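Side-chain contacts in cytosolic phospholipase A2 delta (Homo sapiens, PDB 5IZ5), which hydrolyses the sn-2 ester of glycerophospholipids in a calcium-dependent manner, releasing a fatty acid, with a preference for linoleic acid: residues Leu537-Leu540 and Asp541-Asp545; Thr587-Ala590 and Gln591-Gly595. The protein carries 3 engineered substitutions. One frame throughout, in Å; residues are numbered along the deposited sequence.

Contact 1. Residues Leu537-Leu540 and Asp541-Asp545; sequences LNLL and DAWYD
Successive i to i+4 backbone hydrogen bonds join Leu537-Leu540 to Asp541-Asp545, from Asp541 N to Leu537 O at 3.1 Å through to Tyr544 N to Leu540 O at 2.9 Å; of the two between them, the one from Trp543 N to Leu539 O is weak and bent. On the side chains, the main event is a CH-pi contact: Leu539 CD1 sits over one face of the Trp543 indole, 3.7 Å from the centroid of the five-membered ring and 23° off its normal. The methyl is displaced toward the rim, and its nearest ring atom is Trp543 CE2 at 3.4 Å. With CG of Leu539 opposite its own backbone N (chi1 -166°), the leucine runs alongside the tryptophan and both point the same way. This is the C-terminal end of helix 534-543 in the catalytic domain, where Tyr544 is the first residue to leave helical backbone angles. Leu540 O lies near the plane of the Tyr544 ring at its edge, 3.3 Å from CD1, while the phenol OH hydrogen-bonds Lys594 O. On another side of the helix, Asp541 OD1 approaches Leu540 CD2 at 3.6 Å and its OD2 approaches Leu537 CD2 at 3.8 Å. Arg577 forms a salt bridge with Asp541 OD2 and also hydrogen-bonds Asn538 OD1, tying two successive turns to one guanidinium.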
ATOM      1  N   LEU B 537     -17.220   0.029  -0.860  1.00 49.91           N
ATOM      2  CA  LEU B 537     -18.045   0.225   0.315  1.00 52.91           C
ATOM      3  C   LEU B 537     -19.423   0.766  -0.056  1.00 50.61           C
ATOM      4  O   LEU B 537     -20.415   0.370   0.545  1.00 50.13           O
ATOM      5  CB  LEU B 537     -17.343   1.148   1.307  1.00 57.45           C
ATOM      6  CG  LEU B 537     -18.116   1.692   2.514  1.00 62.44           C
ATOM      7  CD1 LEU B 537     -17.137   2.103   3.600  1.00 66.13           C
ATOM      8  CD2 LEU B 537     -19.003   2.881   2.157  1.00 63.35           C
ATOM      9  N   ASN B 538     -19.498   1.657  -1.040  1.00 49.29           N
ATOM     10  CA  ASN B 538     -20.800   2.145  -1.490  1.00 49.57           C
ATOM     11  C   ASN B 538     -21.645   1.041  -2.120  1.00 50.49           C
ATOM     12  O   ASN B 538     -22.872   1.045  -2.010  1.00 50.12           O
ATOM     13  CB  ASN B 538     -20.669   3.296  -2.475  1.00 50.09           C
ATOM     14  CG  ASN B 538     -20.148   4.556  -1.827  1.00 49.92           C
ATOM     15  OD1 ASN B 538     -19.994   4.626  -0.605  1.00 51.71           O
ATOM     16  ND2 ASN B 538     -19.862   5.557  -2.642  1.00 50.23           N
ATOM     17  N   LEU B 539     -20.987   0.098  -2.788  1.00 50.37           N
ATOM     18  CA  LEU B 539     -21.699  -1.020  -3.410  1.00 50.75           C
ATOM     19  C   LEU B 539     -22.240  -1.926  -2.306  1.00 50.38           C
ATOM     20  O   LEU B 539     -23.357  -2.420  -2.392  1.00 49.11           O
ATOM     21  CB  LEU B 539     -20.777  -1.809  -4.347  1.00 52.67           C
ATOM     22  CG  LEU B 539     -21.410  -2.804  -5.329  1.00 54.47           C
ATOM     23  CD1 LEU B 539     -22.487  -2.188  -6.209  1.00 54.82           C
ATOM     24  CD2 LEU B 539     -20.330  -3.439  -6.209  1.00 56.96           C
ATOM     25  N   LEU B 540     -21.455  -2.097  -1.250  1.00 51.97           N
ATOM     26  CA  LEU B 540     -21.843  -2.964  -0.148  1.00 53.23           C
ATOM     27  C   LEU B 540     -23.066  -2.421   0.599  1.00 55.71           C
ATOM     28  O   LEU B 540     -23.983  -3.177   0.910  1.00 54.88           O
ATOM     29  CB  LEU B 540     -20.653  -3.145   0.803  1.00 54.73           C
ATOM     30  CG  LEU B 540     -20.928  -3.997   2.074  1.00 57.32           C
ATOM     31  CD1 LEU B 540     -19.911  -5.112   2.300  1.00 58.25           C
ATOM     32  CD2 LEU B 540     -20.976  -3.118   3.315  1.00 57.70           C
ATOM     33  N   ASP B 541     -23.077  -1.120   0.883  1.00 58.64           N
ATOM     34  CA  ASP B 541     -24.223  -0.480   1.542  1.00 59.85           C
ATOM     35  C   ASP B 541     -25.484  -0.437   0.678  1.00 58.82           C
ATOM     36  O   ASP B 541     -26.595  -0.652   1.170  1.00 61.64           O
ATOM     37  CB  ASP B 541     -23.894   0.958   1.956  1.00 63.87           C
ATOM     38  CG  ASP B 541     -22.971   1.049   3.165  1.00 66.28           C
ATOM     39  OD1 ASP B 541     -22.666   0.015   3.806  1.00 70.79           O
ATOM     40  OD2 ASP B 541     -22.548   2.187   3.473  1.00 69.57           O
ATOM     41  N   ALA B 542     -25.320  -0.123  -0.600  1.00 55.45           N
ATOM     42  CA  ALA B 542     -26.450  -0.071  -1.521  1.00 54.19           C
ATOM     43  C   ALA B 542     -27.092  -1.445  -1.731  1.00 54.77           C
ATOM     44  O   ALA B 542     -28.291  -1.536  -1.983  1.00 54.76           O
ATOM     45  CB  ALA B 542     -26.017   0.507  -2.855  1.00 54.60           C
ATOM     46  N   TRP B 543     -26.293  -2.503  -1.621  1.00 54.76           N
ATOM     47  CA  TRP B 543     -26.750  -3.853  -1.946  1.00 54.39           C
ATOM     48  C   TRP B 543     -27.215  -4.689  -0.770  1.00 55.74           C
ATOM     49  O   TRP B 543     -28.194  -5.412  -0.898  1.00 53.40           O
ATOM     50  CB  TRP B 543     -25.657  -4.636  -2.681  1.00 53.04           C
ATOM     51  CG  TRP B 543     -25.592  -4.342  -4.151  1.00 51.70           C
ATOM     52  CD1 TRP B 543     -26.229  -3.331  -4.808  1.00 51.34           C
ATOM     53  CD2 TRP B 543     -24.848  -5.058  -5.144  1.00 50.03           C
ATOM     54  NE1 TRP B 543     -25.941  -3.379  -6.150  1.00 50.96           N
ATOM     55  CE2 TRP B 543     -25.091  -4.428  -6.382  1.00 50.77           C
ATOM     56  CE3 TRP B 543     -24.003  -6.174  -5.108  1.00 50.58           C
ATOM     57  CZ2 TRP B 543     -24.514  -4.873  -7.573  1.00 49.40           C
ATOM     58  CZ3 TRP B 543     -23.433  -6.616  -6.295  1.00 49.84           C
ATOM     59  CH2 TRP B 543     -23.689  -5.963  -7.509  1.00 48.57           C
ATOM     60  N   TYR B 544     -26.503  -4.600   0.348  1.00 57.09           N
ATOM     61  CA  TYR B 544     -26.690  -5.484   1.486  1.00 61.65           C
ATOM     62  C   TYR B 544     -27.197  -4.692   2.674  1.00 69.35           C
ATOM     63  O   TYR B 544     -26.565  -3.731   3.112  1.00 68.63           O
ATOM     64  CB  TYR B 544     -25.375  -6.173   1.846  1.00 61.57           C
ATOM     65  CG  TYR B 544     -24.800  -6.945   0.690  1.00 61.27           C
ATOM     66  CD1 TYR B 544     -23.894  -6.342  -0.164  1.00 59.89           C
ATOM     67  CD2 TYR B 544     -25.183  -8.261   0.424  1.00 60.34           C
ATOM     68  CE1 TYR B 544     -23.365  -7.022  -1.241  1.00 58.92           C
ATOM     69  CE2 TYR B 544     -24.654  -8.950  -0.654  1.00 59.02           C
ATOM     70  CZ  TYR B 544     -23.747  -8.316  -1.478  1.00 57.44           C
ATOM     71  OH  TYR B 544     -23.212  -8.960  -2.547  1.00 53.23           O
ATOM     72  N   ASP B 545     -28.351  -5.096   3.190  1.00 78.75           N
ATOM     73  CA  ASP B 545     -28.882  -4.503   4.404  1.00 85.55           C
ATOM     74  C   ASP B 545     -28.040  -5.000   5.574  1.00 89.73           C
ATOM     75  O   ASP B 545     -28.426  -5.941   6.267  1.00 91.76           O
ATOM     76  CB  ASP B 545     -30.365  -4.885   4.579  1.00 87.94           C
ATOM     77  CG  ASP B 545     -31.091  -3.993   5.575  1.00 89.69           C
ATOM     78  OD1 ASP B 545     -30.423  -3.416   6.464  1.00 88.68           O
ATOM     79  OD2 ASP B 545     -32.334  -3.868   5.461  1.00 90.74           O
TER

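Contact 2. Residues Thr587-Ala590 and Gln591-Gly595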
ATOM      1  N   THR B 587     -30.807  -4.111  -9.998  1.00 49.89           N
ATOM      2  CA  THR B 587     -30.276  -4.016 -11.366  1.00 48.74           C
ATOM      3  C   THR B 587     -29.935  -5.399 -11.910  1.00 46.81           C
ATOM      4  O   THR B 587     -29.911  -6.387 -11.171  1.00 47.14           O
ATOM      5  CB  THR B 587     -29.019  -3.124 -11.474  1.00 48.47           C
ATOM      6  OG1 THR B 587     -28.015  -3.578 -10.558  1.00 47.59           O
ATOM      7  CG2 THR B 587     -29.341  -1.648 -11.200  1.00 48.88           C
ATOM      8  N   ALA B 588     -29.676  -5.469 -13.211  1.00 45.32           N
ATOM      9  CA  ALA B 588     -29.142  -6.690 -13.804  1.00 44.97           C
ATOM     10  C   ALA B 588     -27.823  -7.051 -13.118  1.00 44.61           C
ATOM     11  O   ALA B 588     -27.547  -8.220 -12.865  1.00 44.99           O
ATOM     12  CB  ALA B 588     -28.949  -6.522 -15.303  1.00 44.10           C
ATOM     13  N   LEU B 589     -27.032  -6.032 -12.789  1.00 45.07           N
ATOM     14  CA  LEU B 589     -25.745  -6.225 -12.130  1.00 45.74           C
ATOM     15  C   LEU B 589     -25.943  -6.878 -10.768  1.00 45.96           C
ATOM     16  O   LEU B 589     -25.279  -7.861 -10.441  1.00 43.81           O
ATOM     17  CB  LEU B 589     -25.022  -4.882 -11.954  1.00 45.11           C
ATOM     18  CG  LEU B 589     -23.489  -4.821 -11.936  1.00 46.81           C
ATOM     19  CD1 LEU B 589     -23.031  -3.754 -10.944  1.00 45.53           C
ATOM     20  CD2 LEU B 589     -22.802  -6.144 -11.633  1.00 46.72           C
ATOM     21  N   ALA B 590     -26.855  -6.316  -9.976  1.00 46.78           N
ATOM     22  CA  ALA B 590     -27.150  -6.835  -8.646  1.00 45.96           C
ATOM     23  C   ALA B 590     -27.734  -8.235  -8.730  1.00 44.23           C
ATOM     24  O   ALA B 590     -27.350  -9.117  -7.973  1.00 43.29           O
ATOM     25  CB  ALA B 590     -28.107  -5.908  -7.911  1.00 46.78           C
ATOM     26  N   GLN B 591     -28.644  -8.444  -9.668  1.00 46.50           N
ATOM     27  CA  GLN B 591     -29.271  -9.754  -9.833  1.00 49.76           C
ATOM     28  C   GLN B 591     -28.240 -10.850 -10.124  1.00 49.25           C
ATOM     29  O   GLN B 591     -28.345 -11.964  -9.606  1.00 50.92           O
ATOM     30  CB  GLN B 591     -30.343  -9.680 -10.920  1.00 52.28           C
ATOM     31  CG  GLN B 591     -31.576  -8.927 -10.471  1.00 56.89           C
ATOM     32  CD  GLN B 591     -32.791  -9.212 -11.330  1.00 62.74           C
ATOM     33  OE1 GLN B 591     -32.701  -9.315 -12.557  1.00 67.04           O
ATOM     34  NE2 GLN B 591     -33.944  -9.337 -10.685  1.00 67.26           N
ATOM     35  N   ALA B 592     -27.230 -10.520 -10.923  1.00 46.91           N
ATOM     36  CA  ALA B 592     -26.200 -11.489 -11.294  1.00 45.40           C
ATOM     37  C   ALA B 592     -25.162 -11.714 -10.200  1.00 42.95           C
ATOM     38  O   ALA B 592     -24.624 -12.810 -10.097  1.00 44.00           O
ATOM     39  CB  ALA B 592     -25.501 -11.053 -12.573  1.00 45.42           C
ATOM     40  N   PHE B 593     -24.884 -10.682  -9.397  1.00 41.42           N
ATOM     41  CA  PHE B 593     -23.702 -10.644  -8.531  1.00 41.15           C
ATOM     42  C   PHE B 593     -23.922 -10.352  -7.042  1.00 41.73           C
ATOM     43  O   PHE B 593     -23.000 -10.489  -6.238  1.00 40.91           O
ATOM     44  CB  PHE B 593     -22.723  -9.646  -9.151  1.00 40.04           C
ATOM     45  CG  PHE B 593     -21.988 -10.217 -10.320  1.00 39.74           C
ATOM     46  CD1 PHE B 593     -20.930 -11.105 -10.132  1.00 39.22           C
ATOM     47  CD2 PHE B 593     -22.385  -9.922 -11.605  1.00 39.04           C
ATOM     48  CE1 PHE B 593     -20.271 -11.653 -11.214  1.00 38.35           C
ATOM     49  CE2 PHE B 593     -21.723 -10.462 -12.693  1.00 38.83           C
ATOM     50  CZ  PHE B 593     -20.670 -11.333 -12.497  1.00 38.77           C
ATOM     51  N   LYS B 594     -25.136  -9.988  -6.654  1.00 44.47           N
ATOM     52  CA  LYS B 594     -25.411  -9.686  -5.249  1.00 47.26           C
ATOM     53  C   LYS B 594     -25.120 -10.917  -4.400  1.00 44.72           C
ATOM     54  O   LYS B 594     -24.385 -10.856  -3.414  1.00 45.82           O
ATOM     55  CB  LYS B 594     -26.880  -9.269  -5.112  1.00 50.88           C
ATOM     56  CG  LYS B 594     -27.250  -8.420  -3.912  1.00 53.86           C
ATOM     57  CD  LYS B 594     -27.628  -9.242  -2.687  1.00 57.49           C
ATOM     58  CE  LYS B 594     -28.825  -8.630  -1.964  1.00 59.17           C
ATOM     59  NZ  LYS B 594     -28.805  -8.879  -0.494  1.00 60.69           N
ATOM     60  N   GLY B 595     -25.672 -12.044  -4.822  1.00 44.05           N
ATOM     61  CA  GLY B 595     -25.492 -13.307  -4.128  1.00 44.70           C
ATOM     62  C   GLY B 595     -24.051 -13.775  -4.193  1.00 44.72           C
ATOM     63  O   GLY B 595     -23.449 -14.131  -3.182  1.00 42.77           O
TER
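This is a local contact along the short helix 588-593, which lies at the periphery of the catalytic domain and packs against helices 406-422, 428-441 and 534-543. Leu589 and Phe593, one turn apart, supply its apolar part: Leu589 CD2 meets Phe593 CD2 at 3.8 Å, the two side chains crossing at a slant. Phe593 carries CG opposite its carbonyl carbon (chi1 -78°), which keeps the ring close to the preceding turn, and Leu589 O lies in the ring plane at its edge. Leu409 and Val435 touch Leu589, while Tyr412, Leu416 and Leu431 touch Phe593, so this side of the helix is buried. The first turn is closed by an N-cap: Thr587 OG1 accepts from Ala590 N at 3.0 Å with an N-H...O angle of 163°, so the threonine hydroxyl satisfies an amide that has no carbonyl one turn earlier within the helix. Thr587 O then receives Gln591 N at 2.8 Å, and Gln591 CG packs against the same oxygen at 3.1 Å. Further along, Ala590 O takes two donors. Lys594 N comes at 2.7 Å, tilted 20° from the carbonyl plane, whereas Phe593 N stands well above that plane at 3.2 Å and does not use a lone pair. Leu589 O also accepts two bonds, both weak, from Ala592 N and Phe593 N.

In the fold
Contacts 1 and 2 lie on two helices consecutive in the catalytic domain, with centres about 12 Å apart, and touch directly. Trp543 joins them: its CZ2 packs on Ala590 CA at 3.5 Å, and its side chain also meets Leu589 and Phe593. Tyr544 adds a polar tie between the two segments. Contact 1 has no fully exposed residue among those that touch and lies nearer the active site, the side chain of Leu537 being about 8 Å from that of Asp651, the probable proton acceptor. Contact 2 is more superficial, with exposed Ala588, Gln591 and Lys594. Arginine-bound carboxylate and amide groups mark the first; a hydroxyl cap marks the second.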